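Local atomic coordinates of glycerol dehydratase (Clostridium butyricum, PDB entry 1R9D), a protein that probably acts as a B12-independent glycyl-radical lyase of the pyruvate formate lyase-like family, a glycerol dehydratase that binds glycerol. Residues K56-I66 with A214-K225. Residues are numbered along the deposited sequence; the frame is centred on the assembly and turned at random.
Sequences KHILENIPITI and AAITYVNRYAKK
Arg221 reaches from helix 197-230 to the C-terminal end of helix 47-61 and bonds Leu59 O of the last helical turn and Ile62 O just beyond it. NH1 donates to Leu59 O at 2.9 Å, the oxygen lying close to the guanidinium plane but the nitrogen standing above the carbonyl plane, off the lone pair. The same NH1 meets Ile62 O on a lone pair, and Arg221 NH2 joins it at 3.0 Å, so that two nitrogens converge end-on on one oxygen. All three bonds are bent at the hydrogen. A bend at chi3 (62°) in an otherwise largely extended arginine chain turns the group towards these carbonyls. Ile64 CG1 lies over the centre of one guanidinium face, 3.2 Å from NH2, while Glu60 O lies over the opposite face, nearer the rim, without a hydrogen bond.

Ile64 then divides its branches between two tyrosines. CG2, anti to the backbone N, sits 3.4 Å from the Tyr222 ring centroid and 19° off its normal, a CH-pi contact; CD1 comes within 3.4 Å of Tyr218 CE1. The other face of Tyr218 from Tyr222 receives Leu59 CD2, 3.9 Å from the centroid, whereas Leu59 CD1 packs on Ala214 CB. Tyr222 OH donates to Tyr218 OH, and a water links the latter to Pro63 O, bridging back to the loop.

The axes of segments 56-61 and 214-225 run nearly parallel, 8° apart and 8.7 Å at closest approach, with Ala214 CB only 3.7 Å from Lys56 CA. Helix 260-277 adds Ile276 against Leu59. This is a nearly parallel packing of two helical segments within the largely helical pyruvate formate lyase-like region, with an arginine bonded to the carbonyls of Leu59 and Ile62 where the chain leaves helix 47-61.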
loop_
_atom_site.group_PDB
_atom_site.type_symbol
_atom_site.label_atom_id
_atom_site.label_comp_id
_atom_site.label_asym_id
_atom_site.label_seq_id
_atom_site.Cartn_x
_atom_site.Cartn_y
_atom_site.Cartn_z
ATOM N N LYS A 56 -13.578 -15.171 6.889
ATOM C CA LYS A 56 -13.558 -16.541 7.407
ATOM C C LYS A 56 -14.084 -16.578 8.842
ATOM O O LYS A 56 -14.955 -17.387 9.175
ATOM C CB LYS A 56 -12.127 -17.087 7.369
ATOM C CG LYS A 56 -11.936 -18.472 7.977
ATOM C CD LYS A 56 -10.471 -18.900 7.865
ATOM C CE LYS A 56 -10.251 -20.359 8.255
ATOM N NZ LYS A 56 -10.465 -20.613 9.706
ATOM N N HIS A 57 -13.560 -15.694 9.687
ATOM C CA HIS A 57 -13.962 -15.640 11.093
ATOM C C HIS A 57 -15.441 -15.290 11.252
ATOM O O HIS A 57 -16.123 -15.793 12.151
ATOM C CB HIS A 57 -13.111 -14.617 11.842
ATOM C CG HIS A 57 -13.222 -14.715 13.331
ATOM N ND1 HIS A 57 -12.902 -15.863 14.025
ATOM C CD2 HIS A 57 -13.600 -13.806 14.261
ATOM C CE1 HIS A 57 -13.078 -15.656 15.318
ATOM N NE2 HIS A 57 -13.499 -14.417 15.489
ATOM N N ILE A 58 -15.932 -14.413 10.382
ATOM C CA ILE A 58 -17.333 -14.013 10.418
ATOM C C ILE A 58 -18.224 -15.185 10.005
ATOM O O ILE A 58 -19.155 -15.557 10.724
ATOM C CB ILE A 58 -17.590 -12.823 9.461
ATOM C CG1 ILE A 58 -16.888 -11.573 9.991
ATOM C CG2 ILE A 58 -19.082 -12.592 9.298
ATOM C CD1 ILE A 58 -16.892 -10.406 9.022
ATOM N N LEU A 59 -17.927 -15.775 8.851
ATOM C CA LEU A 59 -18.718 -16.889 8.342
ATOM C C LEU A 59 -18.743 -18.117 9.246
ATOM O O LEU A 59 -19.728 -18.858 9.259
ATOM C CB LEU A 59 -18.228 -17.297 6.952
ATOM C CG LEU A 59 -18.507 -16.295 5.828
ATOM C CD1 LEU A 59 -18.047 -16.874 4.504
ATOM C CD2 LEU A 59 -19.991 -15.985 5.774
ATOM N N GLU A 60 -17.671 -18.338 9.999
ATOM C CA GLU A 60 -17.622 -19.495 10.885
ATOM C C GLU A 60 -18.360 -19.275 12.202
ATOM O O GLU A 60 -18.812 -20.236 12.821
ATOM C CB GLU A 60 -16.166 -19.881 11.189
ATOM C CG GLU A 60 -15.344 -20.276 9.967
ATOM C CD GLU A 60 -13.906 -20.640 10.311
ATOM O OE1 GLU A 60 -13.290 -19.936 11.142
ATOM O OE2 GLU A 60 -13.387 -21.621 9.740
ATOM N N ASN A 61 -18.513 -18.020 12.616
ATOM C CA ASN A 61 -19.145 -17.726 13.901
ATOM C C ASN A 61 -20.413 -16.872 13.939
ATOM O O ASN A 61 -21.036 -16.741 14.993
ATOM C CB ASN A 61 -18.099 -17.100 14.819
ATOM C CG ASN A 61 -16.899 -18.006 15.024
ATOM O OD1 ASN A 61 -16.978 -18.998 15.745
ATOM N ND2 ASN A 61 -15.787 -17.679 14.372
ATOM N N ILE A 62 -20.797 -16.286 12.810
ATOM C CA ILE A 62 -21.996 -15.447 12.770
ATOM C C ILE A 62 -23.240 -16.314 12.999
ATOM O O ILE A 62 -23.323 -17.438 12.506
ATOM C CB ILE A 62 -22.122 -14.730 11.396
ATOM C CG1 ILE A 62 -23.202 -13.644 11.448
ATOM C CG2 ILE A 62 -22.451 -15.738 10.319
ATOM C CD1 ILE A 62 -22.790 -12.381 12.185
ATOM N N PRO A 63 -24.218 -15.809 13.769
ATOM C CA PRO A 63 -25.431 -16.597 14.012
ATOM C C PRO A 63 -26.109 -17.010 12.709
ATOM O O PRO A 63 -26.140 -16.245 11.744
ATOM C CB PRO A 63 -26.296 -15.648 14.838
ATOM C CG PRO A 63 -25.287 -14.895 15.625
ATOM C CD PRO A 63 -24.224 -14.582 14.583
ATOM N N ILE A 64 -26.639 -18.227 12.696
ATOM C CA ILE A 64 -27.325 -18.791 11.540
ATOM C C ILE A 64 -28.814 -18.867 11.876
ATOM O O ILE A 64 -29.177 -19.059 13.035
ATOM C CB ILE A 64 -26.782 -20.216 11.242
ATOM C CG1 ILE A 64 -25.307 -20.129 10.855
ATOM C CG2 ILE A 64 -27.571 -20.871 10.131
ATOM C CD1 ILE A 64 -25.046 -19.210 9.682
ATOM N N THR A 65 -29.672 -18.702 10.874
ATOM C CA THR A 65 -31.111 -18.756 11.113
ATOM C C THR A 65 -31.907 -19.296 9.934
ATOM O O THR A 65 -31.675 -18.924 8.782
ATOM C CB THR A 65 -31.697 -17.358 11.441
ATOM O OG1 THR A 65 -31.054 -16.813 12.599
ATOM C CG2 THR A 65 -33.196 -17.463 11.706
ATOM N N ILE A 66 -32.841 -20.186 10.236
ATOM C CA ILE A 66 -33.727 -20.739 9.226
ATOM C C ILE A 66 -35.114 -20.357 9.721
ATOM O O ILE A 66 -35.556 -20.819 10.773
ATOM C CB ILE A 66 -33.600 -22.276 9.107
ATOM C CG1 ILE A 66 -32.219 -22.637 8.550
ATOM C CG2 ILE A 66 -34.698 -22.821 8.196
ATOM C CD1 ILE A 66 -32.039 -24.096 8.197
ATOM N N ALA A 214 -14.244 -20.527 3.107
ATOM C CA ALA A 214 -15.099 -20.067 4.194
ATOM C C ALA A 214 -16.555 -20.117 3.739
ATOM O O ALA A 214 -17.450 -20.418 4.532
ATOM C CB ALA A 214 -14.724 -18.645 4.603
ATOM N N ALA A 215 -16.787 -19.821 2.461
ATOM C CA ALA A 215 -18.139 -19.853 1.915
ATOM C C ALA A 215 -18.673 -21.280 2.012
ATOM O O ALA A 215 -19.822 -21.496 2.403
ATOM C CB ALA A 215 -18.134 -19.391 0.460
ATOM N N ILE A 216 -17.831 -22.247 1.652
ATOM C CA ILE A 216 -18.206 -23.657 1.705
ATOM C C ILE A 216 -18.594 -24.037 3.133
ATOM O O ILE A 216 -19.583 -24.740 3.350
ATOM C CB ILE A 216 -17.043 -24.553 1.216
ATOM C CG1 ILE A 216 -16.806 -24.313 -0.279
ATOM C CG2 ILE A 216 -17.359 -26.022 1.472
ATOM C CD1 ILE A 216 -15.631 -25.078 -0.857
ATOM N N THR A 217 -17.823 -23.553 4.100
ATOM C CA THR A 217 -18.088 -23.820 5.511
ATOM C C THR A 217 -19.435 -23.228 5.918
ATOM O O THR A 217 -20.216 -23.859 6.638
ATOM C CB THR A 217 -16.993 -23.200 6.410
ATOM O OG1 THR A 217 -15.724 -23.785 6.090
ATOM C CG2 THR A 217 -17.303 -23.439 7.883
ATOM N N TYR A 218 -19.698 -22.010 5.450
ATOM C CA TYR A 218 -20.940 -21.309 5.760
ATOM C C TYR A 218 -22.158 -22.107 5.311
ATOM O O TYR A 218 -23.106 -22.288 6.077
ATOM C CB TYR A 218 -20.952 -19.933 5.081
ATOM C CG TYR A 218 -22.108 -19.053 5.495
ATOM C CD1 TYR A 218 -22.227 -18.599 6.809
ATOM C CD2 TYR A 218 -23.090 -18.677 4.573
ATOM C CE1 TYR A 218 -23.294 -17.795 7.199
ATOM C CE2 TYR A 218 -24.163 -17.874 4.954
ATOM C CZ TYR A 218 -24.258 -17.438 6.269
ATOM O OH TYR A 218 -25.326 -16.660 6.659
ATOM N N VAL A 219 -22.129 -22.583 4.070
ATOM C CA VAL A 219 -23.239 -23.353 3.522
ATOM C C VAL A 219 -23.446 -24.651 4.304
ATOM O O VAL A 219 -24.580 -25.074 4.538
ATOM C CB VAL A 219 -22.999 -23.681 2.038
ATOM C CG1 VAL A 219 -24.152 -24.499 1.489
ATOM C CG2 VAL A 219 -22.846 -22.385 1.242
ATOM N N ASN A 220 -22.348 -25.277 4.712
ATOM C CA ASN A 220 -22.429 -26.518 5.474
ATOM C C ASN A 220 -23.071 -26.318 6.841
ATOM O O ASN A 220 -23.669 -27.244 7.388
ATOM C CB ASN A 220 -21.038 -27.136 5.618
ATOM C CG ASN A 220 -20.635 -27.930 4.394
ATOM O OD1 ASN A 220 -19.453 -28.016 4.049
ATOM N ND2 ASN A 220 -21.620 -28.528 3.731
ATOM N N ARG A 221 -22.949 -25.117 7.394
ATOM C CA ARG A 221 -23.555 -24.828 8.687
ATOM C C ARG A 221 -25.077 -24.854 8.556
ATOM O O ARG A 221 -25.779 -25.241 9.493
ATOM C CB ARG A 221 -23.100 -23.463 9.209
ATOM C CG ARG A 221 -21.630 -23.410 9.612
ATOM C CD ARG A 221 -21.267 -22.048 10.183
ATOM N NE ARG A 221 -22.016 -21.753 11.400
ATOM C CZ ARG A 221 -22.220 -20.527 11.875
ATOM N NH1 ARG A 221 -21.731 -19.474 11.232
ATOM N NH2 ARG A 221 -22.921 -20.351 12.986
ATOM N N TYR A 222 -25.589 -24.440 7.397
ATOM C CA TYR A 222 -27.033 -24.452 7.174
ATOM C C TYR A 222 -27.512 -25.873 6.928
ATOM O O TYR A 222 -28.629 -26.233 7.306
ATOM C CB TYR A 222 -27.430 -23.566 5.984
ATOM C CG TYR A 222 -27.551 -22.104 6.338
ATOM C CD1 TYR A 222 -26.448 -21.256 6.262
ATOM C CD2 TYR A 222 -28.758 -21.578 6.805
ATOM C CE1 TYR A 222 -26.539 -19.923 6.645
ATOM C CE2 TYR A 222 -28.860 -20.241 7.194
ATOM C CZ TYR A 222 -27.743 -19.423 7.110
ATOM O OH TYR A 222 -27.819 -18.110 7.500
ATOM N N ALA A 223 -26.667 -26.678 6.293
ATOM C CA ALA A 223 -27.018 -28.065 6.019
ATOM C C ALA A 223 -27.221 -28.791 7.347
ATOM O O ALA A 223 -28.159 -29.577 7.502
ATOM C CB ALA A 223 -25.916 -28.736 5.209
ATOM N N LYS A 224 -26.343 -28.510 8.306
ATOM C CA LYS A 224 -26.418 -29.122 9.628
ATOM C C LYS A 224 -27.604 -28.565 10.410
ATOM O O LYS A 224 -28.299 -29.301 11.112
ATOM C CB LYS A 224 -25.128 -28.860 10.409
ATOM C CG LYS A 224 -25.153 -29.412 11.822
ATOM C CD LYS A 224 -24.004 -28.880 12.657
ATOM C CE LYS A 224 -24.155 -29.308 14.114
ATOM N NZ LYS A 224 -23.156 -28.652 15.003
ATOM N N LYS A 225 -27.825 -27.260 10.290
ATOM C CA LYS A 225 -28.931 -26.600 10.974
ATOM C C LYS A 225 -30.259 -27.202 10.519
ATOM O O LYS A 225 -31.148 -27.457 11.332
ATOM C CB LYS A 225 -28.920 -25.107 10.657
ATOM C CG LYS A 225 -29.905 -24.281 11.463
ATOM C CD LYS A 225 -29.403 -24.065 12.875
ATOM C CE LYS A 225 -30.265 -23.064 13.620
ATOM N NZ LYS A 225 -29.689 -22.732 14.952
HETATM O O HOH W 1 -13.458 -22.142 6.329
HETATM O O HOH W 2 -25.735 -14.997 9.161
#